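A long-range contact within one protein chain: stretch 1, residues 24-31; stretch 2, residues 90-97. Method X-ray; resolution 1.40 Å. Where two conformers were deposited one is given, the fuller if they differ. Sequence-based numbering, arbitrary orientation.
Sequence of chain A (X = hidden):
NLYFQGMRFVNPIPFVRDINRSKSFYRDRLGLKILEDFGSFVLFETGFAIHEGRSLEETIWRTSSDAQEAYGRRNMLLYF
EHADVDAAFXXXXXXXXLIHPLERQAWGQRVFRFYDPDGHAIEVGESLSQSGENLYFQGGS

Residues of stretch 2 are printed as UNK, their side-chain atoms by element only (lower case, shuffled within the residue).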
ATOM      1  N   SER A  24       8.376  15.456  -3.709  1.00 15.90           N
ATOM      2  CA  SER A  24       8.581  16.633  -2.877  0.50 15.70           C
ATOM      3  C   SER A  24       7.625  16.644  -1.673  1.00 16.06           C
ATOM      4  O   SER A  24       8.001  16.995  -0.574  1.00 16.49           O
ATOM      5  CB  SER A  24       8.418  17.907  -3.701  0.50 15.86           C
ATOM      6  OG  SER A  24       9.403  17.995  -4.715  0.50 15.77           O
ATOM      7  N   PHE A  25       6.374  16.247  -1.883  1.00 15.85           N
ATOM      8  CA  PHE A  25       5.424  16.138  -0.777  1.00 15.73           C
ATOM      9  C   PHE A  25       5.901  15.139   0.291  1.00 16.60           C
ATOM     10  O   PHE A  25       5.970  15.463   1.494  1.00 16.33           O
ATOM     11  CB  PHE A  25       4.078  15.693  -1.334  1.00 17.04           C
ATOM     12  CG  PHE A  25       3.023  15.478  -0.297  1.00 16.09           C
ATOM     13  CD1 PHE A  25       2.298  16.538   0.162  1.00 17.36           C
ATOM     14  CD2 PHE A  25       2.739  14.225   0.196  1.00 16.29           C
ATOM     15  CE1 PHE A  25       1.309  16.368   1.094  1.00 18.80           C
ATOM     16  CE2 PHE A  25       1.770  14.062   1.155  1.00 16.66           C
ATOM     17  CZ  PHE A  25       1.038  15.138   1.575  1.00 17.21           C
ATOM     18  N   TYR A  26       6.211  13.914  -0.141  1.00 15.84           N
ATOM     19  CA  TYR A  26       6.573  12.859   0.830  1.00 15.45           C
ATOM     20  C   TYR A  26       7.899  13.134   1.516  1.00 15.55           C
ATOM     21  O   TYR A  26       8.052  12.868   2.714  1.00 15.43           O
ATOM     22  CB  TYR A  26       6.519  11.463   0.175  1.00 14.69           C
ATOM     23  CG  TYR A  26       5.112  10.956  -0.011  1.00 13.73           C
ATOM     24  CD1 TYR A  26       4.471  10.976  -1.240  1.00 13.35           C
ATOM     25  CD2 TYR A  26       4.420  10.475   1.068  1.00 14.41           C
ATOM     26  CE1 TYR A  26       3.189  10.519  -1.384  1.00 12.97           C
ATOM     27  CE2 TYR A  26       3.140  10.016   0.960  1.00 13.96           C
ATOM     28  CZ  TYR A  26       2.495  10.028  -0.274  1.00 13.64           C
ATOM     29  OH  TYR A  26       1.195   9.547  -0.348  1.00 12.74           O
ATOM     30  N   ARG A  27       8.861  13.685   0.776  0.50 14.82           N
ATOM     31  CA  ARG A  27      10.181  14.025   1.349  0.50 15.72           C
ATOM     32  C   ARG A  27      10.112  15.330   2.149  0.50 16.16           C
ATOM     33  O   ARG A  27      10.549  15.342   3.313  0.50 17.75           O
ATOM     34  CB  ARG A  27      11.288  14.058   0.267  0.50 15.66           C
ATOM     35  CG  ARG A  27      12.739  14.100   0.825  0.50 14.44           C
ATOM     36  CD  ARG A  27      13.779  14.291  -0.294  0.50 14.82           C
ATOM     37  NE  ARG A  27      13.386  15.414  -1.138  0.50 13.40           N
ATOM     38  CZ  ARG A  27      13.664  15.551  -2.439  0.50 13.78           C
ATOM     39  NH1 ARG A  27      13.225  16.624  -3.079  0.50 13.38           N
ATOM     40  NH2 ARG A  27      14.373  14.646  -3.113  0.50 16.07           N
ATOM     41  N   ASP A  28       9.533  16.404   1.596  1.00 17.23           N
ATOM     42  CA  ASP A  28       9.558  17.737   2.298  1.00 17.79           C
ATOM     43  C   ASP A  28       8.538  17.913   3.404  1.00 18.55           C
ATOM     44  O   ASP A  28       8.800  18.570   4.414  1.00 19.69           O
ATOM     45  CB  ASP A  28       9.294  18.951   1.375  1.00 18.85           C
ATOM     46  CG  ASP A  28      10.361  19.171   0.328  1.00 19.20           C
ATOM     47  OD1 ASP A  28      11.351  18.396   0.289  1.00 22.50           O
ATOM     48  OD2 ASP A  28      10.146  20.112  -0.474  1.00 19.82           O
ATOM     49  N   ARG A  29       7.333  17.390   3.188  1.00 17.97           N
ATOM     50  CA  ARG A  29       6.279  17.588   4.157  1.00 17.49           C
ATOM     51  C   ARG A  29       6.257  16.431   5.126  1.00 17.16           C
ATOM     52  O   ARG A  29       6.216  16.669   6.315  1.00 18.15           O
ATOM     53  CB  ARG A  29       4.894  17.868   3.519  1.00 16.63           C
ATOM     54  CG  ARG A  29       4.804  19.124   2.685  1.00 18.26           C
ATOM     55  CD  ARG A  29       5.231  20.354   3.459  1.00 15.87           C
ATOM     56  NE  ARG A  29       4.964  21.595   2.755  1.00 15.95           N
ATOM     57  CZ  ARG A  29       5.418  22.773   3.143  1.00 14.92           C
ATOM     58  NH1 ARG A  29       6.145  22.887   4.246  1.00 15.84           N
ATOM     59  NH2 ARG A  29       5.118  23.844   2.437  1.00 15.02           N
ATOM     60  N   LEU A  30       6.283  15.184   4.627  1.00 18.03           N
ATOM     61  CA  LEU A  30       6.194  14.042   5.552  1.00 17.45           C
ATOM     62  C   LEU A  30       7.536  13.617   6.115  1.00 17.32           C
ATOM     63  O   LEU A  30       7.565  12.884   7.083  1.00 17.73           O
ATOM     64  CB  LEU A  30       5.494  12.842   4.925  1.00 17.58           C
ATOM     65  CG  LEU A  30       3.989  12.871   5.142  1.00 20.02           C
ATOM     66  CD1 LEU A  30       3.396  14.151   4.564  1.00 21.12           C
ATOM     67  CD2 LEU A  30       3.377  11.616   4.551  1.00 18.59           C
ATOM     68  N   GLY A  31       8.647  14.120   5.585  1.00 17.33           N
ATOM     69  CA  GLY A  31       9.951  13.786   6.125  1.00 17.67           C
ATOM     70  C   GLY A  31      10.440  12.392   5.782  1.00 18.06           C
ATOM     71  O   GLY A  31      11.267  11.831   6.496  1.00 18.11           O
ATOM     72  N   UNK A  90       1.857  19.783  13.561  1.00 12.72           N
ATOM     73  CA  UNK A  90       2.146  21.224  13.472  1.00 14.75           C
ATOM     74  C   UNK A  90       2.857  21.485  12.169  1.00 15.54           C
ATOM     75  O   UNK A  90       2.610  22.517  11.500  1.00 16.88           O
ATOM     76  c   UNK A  90       3.528  23.164  14.606  1.00 16.09           C
ATOM     77  o   UNK A  90       4.986  24.572  15.889  0.10 14.39           O
ATOM     78  c   UNK A  90       4.151  23.664  15.902  0.10 14.79           C
ATOM     79  c   UNK A  90       2.988  21.704  14.686  1.00 15.03           C
ATOM     80  n   UNK A  90       3.748  23.083  17.025  0.10 14.43           N
ATOM     81  N   UNK A  91       3.748  20.552  11.823  1.00 16.88           N
ATOM     82  CA  UNK A  91       4.578  20.766  10.653  0.62 17.44           C
ATOM     83  C   UNK A  91       3.847  20.461   9.330  1.00 17.15           C
ATOM     84  O   UNK A  91       4.083  21.187   8.362  1.00 19.30           O
ATOM     85  c   UNK A  91       6.167  18.752  10.339  0.62 20.12           C
ATOM     86  o   UNK A  91       5.326  18.300   9.568  0.62 23.67           O
ATOM     87  c   UNK A  91       6.014  20.173  10.823  0.62 17.75           C
ATOM     88  o   UNK A  91       7.169  18.085  10.722  0.62 23.59           O
ATOM     89  N   UNK A  92       2.917  19.490   9.319  1.00 16.10           N
ATOM     90  CA  UNK A  92       2.227  19.008   8.126  1.00 16.04           C
ATOM     91  C   UNK A  92       0.859  19.642   7.850  1.00 15.19           C
ATOM     92  O   UNK A  92       0.526  19.933   6.704  1.00 15.88           O
ATOM     93  c   UNK A  92       1.119  16.925   7.080  1.00 17.07           C
ATOM     94  c   UNK A  92       3.431  16.789   8.017  1.00 16.04           C
ATOM     95  c   UNK A  92       3.559  15.369   8.488  1.00 17.20           C
ATOM     96  c   UNK A  92       2.065  17.440   8.177  1.00 16.36           C
ATOM     97  N   UNK A  93       0.046  19.813   8.892  1.00 15.78           N
ATOM     98  CA  UNK A  93      -1.361  20.191   8.709  1.00 16.42           C
ATOM     99  C   UNK A  93      -1.599  21.407   7.833  1.00 16.71           C
ATOM    100  O   UNK A  93      -2.503  21.400   6.992  1.00 16.77           O
ATOM    101  c   UNK A  93      -2.031  20.400  10.051  1.00 17.75           C
ATOM    102  N   UNK A  94      -0.807  22.478   8.001  1.00 16.40           N
ATOM    103  CA  UNK A  94      -1.094  23.649   7.146  1.00 15.66           C
ATOM    104  C   UNK A  94      -0.926  23.432   5.641  1.00 16.19           C
ATOM    105  O   UNK A  94      -1.414  24.248   4.836  1.00 17.22           O
ATOM    106  c   UNK A  94      -0.079  24.690   7.634  1.00 16.22           C
ATOM    107  c   UNK A  94       0.280  22.737   8.955  1.00 16.01           C
ATOM    108  c   UNK A  94       0.322  24.197   8.991  1.00 16.31           C
ATOM    109  N   UNK A  95      -0.229  22.371   5.253  1.00 15.92           N
ATOM    110  CA  UNK A  95       0.138  22.158   3.850  1.00 16.27           C
ATOM    111  C   UNK A  95      -0.632  21.076   3.144  1.00 17.16           C
ATOM    112  O   UNK A  95      -0.296  20.676   2.023  1.00 19.91           O
ATOM    113  n   UNK A  95       2.450  24.164   4.318  1.00 16.74           N
ATOM    114  c   UNK A  95       3.211  24.781   5.205  1.00 17.53           C
ATOM    115  c   UNK A  95       1.615  21.848   3.804  1.00 15.60           C
ATOM    116  c   UNK A  95       2.425  22.816   4.602  1.00 17.33           C
ATOM    117  n   UNK A  95       3.680  23.882   6.049  1.00 19.17           N
ATOM    118  c   UNK A  95       3.196  22.645   5.697  1.00 18.52           C
ATOM    119  N   UNK A  96      -1.632  20.528   3.823  1.00 16.00           N
ATOM    120  CA  UNK A  96      -2.381  19.422   3.275  1.00 15.56           C
ATOM    121  C   UNK A  96      -3.849  19.710   3.465  1.00 14.78           C
ATOM    122  O   UNK A  96      -4.234  20.526   4.286  1.00 14.52           O
ATOM    123  c   UNK A  96      -2.433  18.053   5.403  1.00 15.85           C
ATOM    124  c   UNK A  96      -2.011  18.068   3.962  1.00 15.36           C
ATOM    125  c   UNK A  96      -0.505  17.787   3.816  1.00 19.26           C
ATOM    126  N   UNK A  97      -4.667  19.048   2.667  1.00 13.51           N
ATOM    127  CA  UNK A  97      -6.081  18.989   2.903  1.00 12.58           C
ATOM    128  C   UNK A  97      -6.357  17.905   3.958  1.00 11.96           C
ATOM    129  O   UNK A  97      -6.269  16.709   3.668  1.00 11.06           O
ATOM    130  o   UNK A  97      -8.393  18.336  -0.579  1.00 17.78           O
ATOM    131  c   UNK A  97      -9.021  18.382   0.511  1.00 14.98           C
ATOM    132  c   UNK A  97      -8.274  18.696   1.764  1.00 14.20           C
ATOM    133  c   UNK A  97      -6.791  18.683   1.595  1.00 12.77           C
ATOM    134  o   UNK A  97     -10.244  18.159   0.632  1.00 20.26           O
TER
HETATM  135  O   HOH W   1       6.443  21.497   6.952  1.00 38.11           O
HETATM  136  O   HOH W   2       7.690  16.500   8.623  1.00 42.30           O

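Position 90 carries three side-chain carbons, the third bonded to one oxygen and one nitrogen. The chain runs out extended, far from stretch 1, and this is the amide of a glutamine, Q90. Position 91 has two carbons, the second bearing two oxygens, one of them 3.7 Å from R29 O. A short carboxylate of this kind is aspartate, D91. Water 2 donates to both D91 OD1 and R29 O, at 2.7 Å each, and so joins the carboxylate to the R29 carbonyl.

At position 92 four carbons fork at the first, one arm being two carbons long. The inner carbon of that arm packs 3.3 Å from R29 O, and its terminal carbon lies 4.1 Å from L30 CD1. Branching at the beta carbon with unequal arms identifies isoleucine, I92, with the two contacts made by CG1 and CD1. It is buried, and its CA is 5.8 Å from R29 CA.

Position 93 shows a single carbon, out of reach of stretch 1: alanine, A93. At position 94 three carbons close a ring onto the backbone nitrogen, which makes it proline, P94; it too makes no contact with stretch 1.

Position 95 has one carbon followed by a five-membered ring of three carbons and two nitrogens. The ring lies flat against the R29 guanidinium, and such an imidazole belongs to histidine, H95. The centres are 3.3 Å apart and the planes only 3° from parallel. R29 NH1 is 3.2 Å from H95 NE2, and R29 NH2 is 3.3 Å from H95 ND1, but the angles are poor for hydrogen bonds because each nitrogen sits over the other group's face.

Position 96 has one carbon carrying two more, one of which meets F25 CE1 at 3.6 Å, near the plane of the ring and at its edge. The symmetric fork is valine, V96, and the touching atom is CG1. Position 97 has three carbons, the third with two oxygens, in an extended chain out of reach of stretch 1: glutamate, E97.

The contact has no direct hydrogen bond across it. Apolar packing of L30 on I92 and F25 on V96 accompanies the stacked R29–H95 pair. R29 has the most surface covered by the other stretch, 101 Å²: its guanidinium stacks on H95, its NH1 donates to water 1 (3.1 Å), which in turn donates to D91 O (2.8 Å), and its carbonyl receives water 2. Within stretch 2, H95 N donates to I92 O at 2.9 Å, and the CA-to-CB bond of H95 points toward stretch 1.

Stretch 2 (90-97) QDIAPHVE
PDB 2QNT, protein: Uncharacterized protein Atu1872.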